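Local atomic coordinates of DUF4442 domain-containing protein (Pseudomonas aeruginosa, PDB entry 1YOC), a protein that is of unknown function but has a hotdog fold related to the PaaI-type thioesterases, and so may act on acyl thioesters. Residues Phe48-Arg52 and Glu53-His57; Gly59-Ala63 and Ile64-Asn68; Ala128-Asp132 and Lys133-Arg137. All coordinates share one frame; numbering follows the deposited sequence.

Following the chain from its N terminus, the three contacts come in series, none enclosing or crossing another. Interaction 1 (48-57) closes a tight turn where the chain leaves strand 43-48, and interaction 2 (59-68) spans the start of helix 63-81, with His62 at the N-cap position. These two neighbours touch: Val54 O lies 2.8 Å from His62 N, probably a hydrogen bond, and Phe48 packs on Val61. Both also reach the second subunit. Interaction 3 (128-137), much later in the chain, closes the hairpin of strands 120-130 and 133-146. It meets interaction 2 through the Phe136 ring, which lies against Leu66 and Cys67 and so ties sheet to helix.

Interaction 1: residues Phe48-Arg52 and Glu53-His57; sequences FPKRR and EVLNH
The Arg51 guanidinium has Glu53 CB over the centre of one face, 3.9 Å above the plane, and at the edge of the Phe48 ring, near its plane, sits Val54 CG2, 4.3 Å from Phe48 CE1. In the plane of the Arg52 guanidinium, at its edge, water 1 accepts a weak bond from NH2 and donates to Glu53 OE2 at 2.6 Å, bridging the two side chains. Glu53 bends at its second torsion (chi2 91°), which folds its carboxylate back across the extended Arg51 chain. The resulting Arg51 NH1 to Glu53 OE1 salt bridge is long, 3.9 Å: the oxygen stands well out of the guanidinium plane, and the attraction is one of charge without a directed N-H. In the backbone two bonds follow each other, Val54 N to Arg51 O and Leu55 N to Arg52 O, both 3.1 Å. Leu55 CG lies 3.3 Å from Arg51 O, and its CD2 branch meets Lys50 CE at 4.0 Å where the two side chains cross at about a right angle. Phe48 packs on Ala65 and Leu66 of helix 63-81, while Leu55 rests on Pro27 of the second subunit. The successive i to i+3 bonds form a short 3-10-like turn in the connection between strand 43-48 and the central helix of a hotdog fold, at the subunit interface.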
# COMPACT_ATOMS: atom_id res chain seq x y z
N PHE B 48 1.77 13.84 -5.14
CA PHE B 48 3.11 13.26 -5.21
C PHE B 48 3.44 13.14 -6.71
O PHE B 48 2.55 12.93 -7.56
CB PHE B 48 3.28 11.93 -4.42
CG PHE B 48 2.59 10.73 -5.03
CD1 PHE B 48 3.27 9.91 -5.92
CD2 PHE B 48 1.29 10.38 -4.61
CE1 PHE B 48 2.66 8.69 -6.40
CE2 PHE B 48 0.68 9.19 -5.06
CZ PHE B 48 1.35 8.35 -5.94
N PRO B 49 4.72 13.28 -7.07
CA PRO B 49 5.06 13.20 -8.49
C PRO B 49 5.26 11.83 -9.12
O PRO B 49 5.72 10.88 -8.48
CB PRO B 49 6.35 14.01 -8.58
CG PRO B 49 7.06 13.60 -7.28
CD PRO B 49 5.89 13.62 -6.24
N LYS B 50 4.93 11.74 -10.39
CA LYS B 50 5.20 10.51 -11.12
C LYS B 50 6.72 10.53 -11.36
O LYS B 50 7.29 11.57 -11.78
CB LYS B 50 4.47 10.51 -12.46
CG LYS B 50 4.87 9.33 -13.38
CD LYS B 50 3.81 9.10 -14.46
CE LYS B 50 4.19 7.96 -15.40
NZ LYS B 50 5.02 8.41 -16.55
N ARG B 51 7.39 9.43 -11.08
CA ARG B 51 8.83 9.33 -11.31
C ARG B 51 9.15 7.83 -11.35
O ARG B 51 8.34 7.04 -10.87
CB ARG B 51 9.63 10.06 -10.22
CG ARG B 51 9.34 9.52 -8.83
CD ARG B 51 10.21 10.18 -7.74
NE ARG B 51 9.80 9.69 -6.43
CZ ARG B 51 10.62 9.40 -5.44
NH1 ARG B 51 11.95 9.55 -5.58
NH2 ARG B 51 10.13 8.87 -4.33
N ARG B 52 10.31 7.44 -11.89
CA ARG B 52 10.64 6.01 -12.00
C ARG B 52 10.39 5.17 -10.75
O ARG B 52 9.82 4.08 -10.83
CB ARG B 52 12.11 5.82 -12.42
CG ARG B 52 12.46 4.37 -12.82
CD ARG B 52 13.98 4.20 -13.06
NE ARG B 52 14.67 4.33 -11.80
CZ ARG B 52 14.71 3.36 -10.88
NH1 ARG B 52 14.12 2.19 -11.13
NH2 ARG B 52 15.27 3.58 -9.70
N GLU B 53 10.81 5.71 -9.61
CA GLU B 53 10.72 5.08 -8.30
C GLU B 53 9.32 4.65 -7.84
O GLU B 53 9.20 3.74 -6.99
CB GLU B 53 11.37 5.99 -7.22
CG GLU B 53 12.90 6.15 -7.34
CD GLU B 53 13.35 7.34 -8.20
OE1 GLU B 53 12.57 7.88 -9.00
OE2 GLU B 53 14.52 7.73 -8.08
N VAL B 54 8.28 5.28 -8.37
CA VAL B 54 6.91 4.90 -7.96
C VAL B 54 6.12 4.17 -9.05
O VAL B 54 4.90 4.06 -8.99
CB VAL B 54 6.09 6.16 -7.47
CG1 VAL B 54 6.70 6.69 -6.18
CG2 VAL B 54 6.09 7.28 -8.53
N LEU B 55 6.83 3.62 -10.05
CA LEU B 55 6.12 2.93 -11.12
C LEU B 55 5.93 1.44 -10.88
O LEU B 55 6.61 0.84 -10.04
CB LEU B 55 6.88 3.12 -12.47
CG LEU B 55 7.14 4.60 -12.80
CD1 LEU B 55 7.85 4.71 -14.15
CD2 LEU B 55 5.81 5.37 -12.81
N ASN B 56 4.99 0.88 -11.64
CA ASN B 56 4.70 -0.56 -11.68
C ASN B 56 5.29 -1.06 -13.00
O ASN B 56 6.00 -0.32 -13.70
CB ASN B 56 3.19 -0.86 -11.68
CG ASN B 56 2.45 -0.14 -12.81
OD1 ASN B 56 3.01 0.16 -13.88
ND2 ASN B 56 1.17 0.15 -12.56
N HIS B 57 4.99 -2.31 -13.34
CA HIS B 57 5.56 -2.94 -14.54
C HIS B 57 5.01 -2.49 -15.87
O HIS B 57 5.55 -2.90 -16.90
CB HIS B 57 5.51 -4.46 -14.45
CG HIS B 57 4.13 -5.01 -14.29
ND1 HIS B 57 3.42 -4.90 -13.11
CD2 HIS B 57 3.29 -5.59 -15.18
CE1 HIS B 57 2.20 -5.39 -13.29
NE2 HIS B 57 2.10 -5.82 -14.54
O HOH W 1 16.39 5.96 -7.53

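Interaction 2: residues Gly59-Ala63 and Ile64-Asn68; sequences GTVHA and IALCN
This is a local, buried contact at the N terminus of helix 63-81, the central helix of the hotdog fold, with His62 as the N-cap residue. Its carbonyl begins the helical bonding: Leu66 N reaches His62 O at 3.2 Å, and Ala65 N adds a weak bond at a bent angle of 124°. The next i to i+4 bond, Cys67 N to Ala63 O, is 3.1 Å. On the apolar side Val61 carries the packing. Its CG1 branch, anti to the backbone N (chi1 -176°), touches both Ala65 CB and Leu66 CD2 at 4.0 Å. Tyr97 of strand 86-97 touches Ala63 and Ile64, and Leu66 and Cys67 pack on Phe136 of strand 133-146, seating the helix on the sheet. The His62 side chain faces the dimer interface, its ring meeting Phe29 of the second subunit edge-to-face and also touching Tyr28 of that subunit. Within the chain it runs alongside Ile64, both side chains pointing the same way, and NE2 comes 3.7 Å from Ile64 CG1. At the ring's edge, in its plane, His62 CD2 approaches Ile64 N to 3.0 Å.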
# COMPACT_ATOMS: atom_id res chain seq x y z
N GLY B 59 4.71 0.80 -16.37
CA GLY B 59 5.18 2.18 -16.34
C GLY B 59 4.17 3.23 -15.91
O GLY B 59 4.27 4.39 -16.32
N THR B 60 3.18 2.84 -15.11
CA THR B 60 2.24 3.83 -14.61
C THR B 60 2.47 3.88 -13.09
O THR B 60 3.26 3.10 -12.54
CB THR B 60 0.74 3.50 -15.00
OG1 THR B 60 0.32 2.28 -14.40
CG2 THR B 60 0.61 3.34 -16.51
N VAL B 61 1.80 4.79 -12.42
CA VAL B 61 2.03 4.90 -10.97
C VAL B 61 1.50 3.65 -10.26
O VAL B 61 0.37 3.19 -10.48
CB VAL B 61 1.38 6.17 -10.39
CG1 VAL B 61 1.75 6.27 -8.86
CG2 VAL B 61 1.96 7.43 -11.11
N HIS B 62 2.35 3.11 -9.40
CA HIS B 62 2.04 1.87 -8.72
C HIS B 62 0.85 1.96 -7.80
O HIS B 62 0.71 2.93 -7.05
CB HIS B 62 3.28 1.45 -7.94
CG HIS B 62 3.26 0.03 -7.48
ND1 HIS B 62 4.11 -0.93 -7.99
CD2 HIS B 62 2.60 -0.54 -6.45
CE1 HIS B 62 4.01 -2.03 -7.26
NE2 HIS B 62 3.10 -1.82 -6.32
N ALA B 63 0.01 0.93 -7.88
CA ALA B 63 -1.20 0.84 -7.04
C ALA B 63 -0.89 1.11 -5.56
O ALA B 63 -1.69 1.79 -4.86
CB ALA B 63 -1.81 -0.59 -7.17
N ILE B 64 0.22 0.59 -5.08
CA ILE B 64 0.53 0.74 -3.66
C ILE B 64 1.07 2.14 -3.34
O ILE B 64 0.96 2.59 -2.20
CB ILE B 64 1.42 -0.44 -3.16
CG1 ILE B 64 0.73 -1.78 -3.54
CG2 ILE B 64 1.59 -0.40 -1.61
CD1 ILE B 64 -0.72 -1.98 -2.86
N ALA B 65 1.67 2.81 -4.34
CA ALA B 65 2.12 4.20 -4.11
C ALA B 65 0.84 5.07 -3.91
O ALA B 65 0.81 6.03 -3.10
CB ALA B 65 2.92 4.71 -5.33
N LEU B 66 -0.23 4.74 -4.64
CA LEU B 66 -1.49 5.45 -4.50
C LEU B 66 -2.04 5.17 -3.10
O LEU B 66 -2.62 6.06 -2.44
CB LEU B 66 -2.50 4.98 -5.59
CG LEU B 66 -2.03 5.16 -7.04
CD1 LEU B 66 -2.98 4.41 -7.98
CD2 LEU B 66 -1.97 6.64 -7.38
N CYS B 67 -1.93 3.92 -2.64
CA CYS B 67 -2.42 3.59 -1.29
C CYS B 67 -1.64 4.40 -0.27
O CYS B 67 -2.21 4.85 0.73
CB CYS B 67 -2.24 2.10 -0.96
SG CYS B 67 -3.32 0.99 -1.87
N ASN B 68 -0.33 4.54 -0.50
CA ASN B 68 0.49 5.31 0.44
C ASN B 68 0.02 6.76 0.56
O ASN B 68 -0.03 7.34 1.68
CB ASN B 68 1.95 5.26 -0.01
CG ASN B 68 2.95 5.23 1.18
OD1 ASN B 68 4.16 5.28 0.97
ND2 ASN B 68 2.44 5.13 2.42

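Interaction 3: residues Ala128-Asp132 and Lys133-Arg137; sequences AYVDD and KPVFR
Ala128 and Phe136 meet as a hydrogen-bonded antiparallel pair, with Ala128 N giving a nearly straight bond to Phe136 O at 2.8 Å. Ala128 CB lies obliquely to the Phe136 ring, 3.7 Å from CD2. Ala128 O in turn accepts from Val135 N at 2.9 Å and, weakly, from Phe136 N. Two consecutive residues thus face a single one across the ladder, a classic beta bulge. The extra residue shifts the register by one, and beyond it Tyr129 pairs with Pro134 without hydrogen bonds. The tyrosine ring crosses the proline obliquely, CE1 being 4.1 Å from Pro134 CB. Next to the bulge, Val135 CG1 reaches Val130 CB at 4.0 Å. Val130 and Lys133 then close the ladder with a reciprocal pair of backbone bonds, Val130 N to Lys133 O and Lys133 N to Val130 O, the latter 3.0 Å. At the tip, Asp131 and Lys133 lie side by side and form a salt bridge of 2.8 Å between OD2 and NZ. The lysine chain is extended until its last torsion (chi4 77°), which turns NZ toward the carboxylate and also brings it within a weak bond of Asp131 O. Farther out, Arg106 of strand 105-110 makes a salt bridge with Asp132 and a cation-pi contact with Tyr129, while Phe136 packs on Ala70 of helix 63-81 and on Val95 and Tyr97 of strand 86-97. Asp131 and Asp132, both at positive phi, are the corner residues of a type I' turn from Val130 to Lys133, and the whole is a beta hairpin with a two-residue loop in the antiparallel sheet that wraps the central helix of the hotdog fold.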
# COMPACT_ATOMS: atom_id res chain seq x y z
N ALA B 128 -8.14 9.51 -5.52
CA ALA B 128 -6.91 10.01 -6.12
C ALA B 128 -7.20 10.30 -7.58
O ALA B 128 -7.94 9.56 -8.24
CB ALA B 128 -5.72 9.00 -5.98
N TYR B 129 -6.59 11.38 -8.05
CA TYR B 129 -6.73 11.89 -9.40
C TYR B 129 -5.40 12.08 -10.12
O TYR B 129 -4.35 12.34 -9.49
CB TYR B 129 -7.35 13.30 -9.35
CG TYR B 129 -8.67 13.43 -8.67
CD1 TYR B 129 -9.87 13.38 -9.40
CD2 TYR B 129 -8.75 13.56 -7.27
CE1 TYR B 129 -11.11 13.47 -8.77
CE2 TYR B 129 -10.00 13.64 -6.62
CZ TYR B 129 -11.17 13.60 -7.38
OH TYR B 129 -12.42 13.70 -6.77
N VAL B 130 -5.49 12.02 -11.45
CA VAL B 130 -4.39 12.35 -12.32
C VAL B 130 -5.04 13.27 -13.38
O VAL B 130 -6.05 12.89 -14.00
CB VAL B 130 -3.70 11.12 -13.02
CG1 VAL B 130 -2.78 11.63 -14.12
CG2 VAL B 130 -2.84 10.34 -11.99
N ASP B 131 -4.49 14.46 -13.56
CA ASP B 131 -5.05 15.43 -14.52
C ASP B 131 -6.56 15.61 -14.26
O ASP B 131 -7.39 15.58 -15.18
CB ASP B 131 -4.78 14.96 -15.96
CG ASP B 131 -5.13 16.03 -17.03
OD1 ASP B 131 -4.97 17.24 -16.76
OD2 ASP B 131 -5.54 15.66 -18.15
N ASP B 132 -6.91 15.78 -12.99
CA ASP B 132 -8.30 15.99 -12.55
C ASP B 132 -9.31 14.89 -12.81
O ASP B 132 -10.51 15.08 -12.61
CB ASP B 132 -8.83 17.33 -13.10
CG ASP B 132 -8.02 18.49 -12.61
OD1 ASP B 132 -7.67 18.50 -11.41
OD2 ASP B 132 -7.71 19.38 -13.41
N LYS B 133 -8.84 13.72 -13.18
CA LYS B 133 -9.73 12.60 -13.42
C LYS B 133 -9.44 11.54 -12.34
O LYS B 133 -8.29 11.28 -12.01
CB LYS B 133 -9.44 12.01 -14.81
CG LYS B 133 -9.59 13.01 -15.93
CD LYS B 133 -9.14 12.40 -17.25
CE LYS B 133 -9.14 13.42 -18.38
NZ LYS B 133 -7.94 14.28 -18.24
N PRO B 134 -10.49 10.91 -11.80
CA PRO B 134 -10.34 9.89 -10.75
C PRO B 134 -9.73 8.59 -11.28
O PRO B 134 -10.15 8.06 -12.31
CB PRO B 134 -11.77 9.72 -10.24
CG PRO B 134 -12.60 9.99 -11.45
CD PRO B 134 -11.90 11.10 -12.17
N VAL B 135 -8.72 8.09 -10.57
CA VAL B 135 -8.04 6.89 -10.99
C VAL B 135 -8.00 5.83 -9.88
O VAL B 135 -7.65 4.68 -10.13
CB VAL B 135 -6.56 7.19 -11.38
CG1 VAL B 135 -6.48 8.22 -12.52
CG2 VAL B 135 -5.76 7.66 -10.15
N PHE B 136 -8.43 6.21 -8.68
CA PHE B 136 -8.32 5.34 -7.50
C PHE B 136 -9.22 5.83 -6.37
O PHE B 136 -9.38 7.05 -6.20
CB PHE B 136 -6.86 5.38 -7.04
CG PHE B 136 -6.60 4.82 -5.65
CD1 PHE B 136 -6.21 3.49 -5.48
CD2 PHE B 136 -6.63 5.67 -4.54
CE1 PHE B 136 -5.83 3.01 -4.19
CE2 PHE B 136 -6.27 5.20 -3.25
CZ PHE B 136 -5.86 3.86 -3.10
N ARG B 137 -9.78 4.89 -5.61
CA ARG B 137 -10.61 5.24 -4.44
C ARG B 137 -10.22 4.32 -3.29
O ARG B 137 -9.90 3.16 -3.50
CB ARG B 137 -12.11 4.97 -4.65
CG ARG B 137 -12.87 5.77 -5.66
CD ARG B 137 -14.41 5.48 -5.48
NE ARG B 137 -14.76 4.09 -5.79
CZ ARG B 137 -15.14 3.65 -6.99
NH1 ARG B 137 -15.25 4.48 -8.02
NH2 ARG B 137 -15.36 2.36 -7.20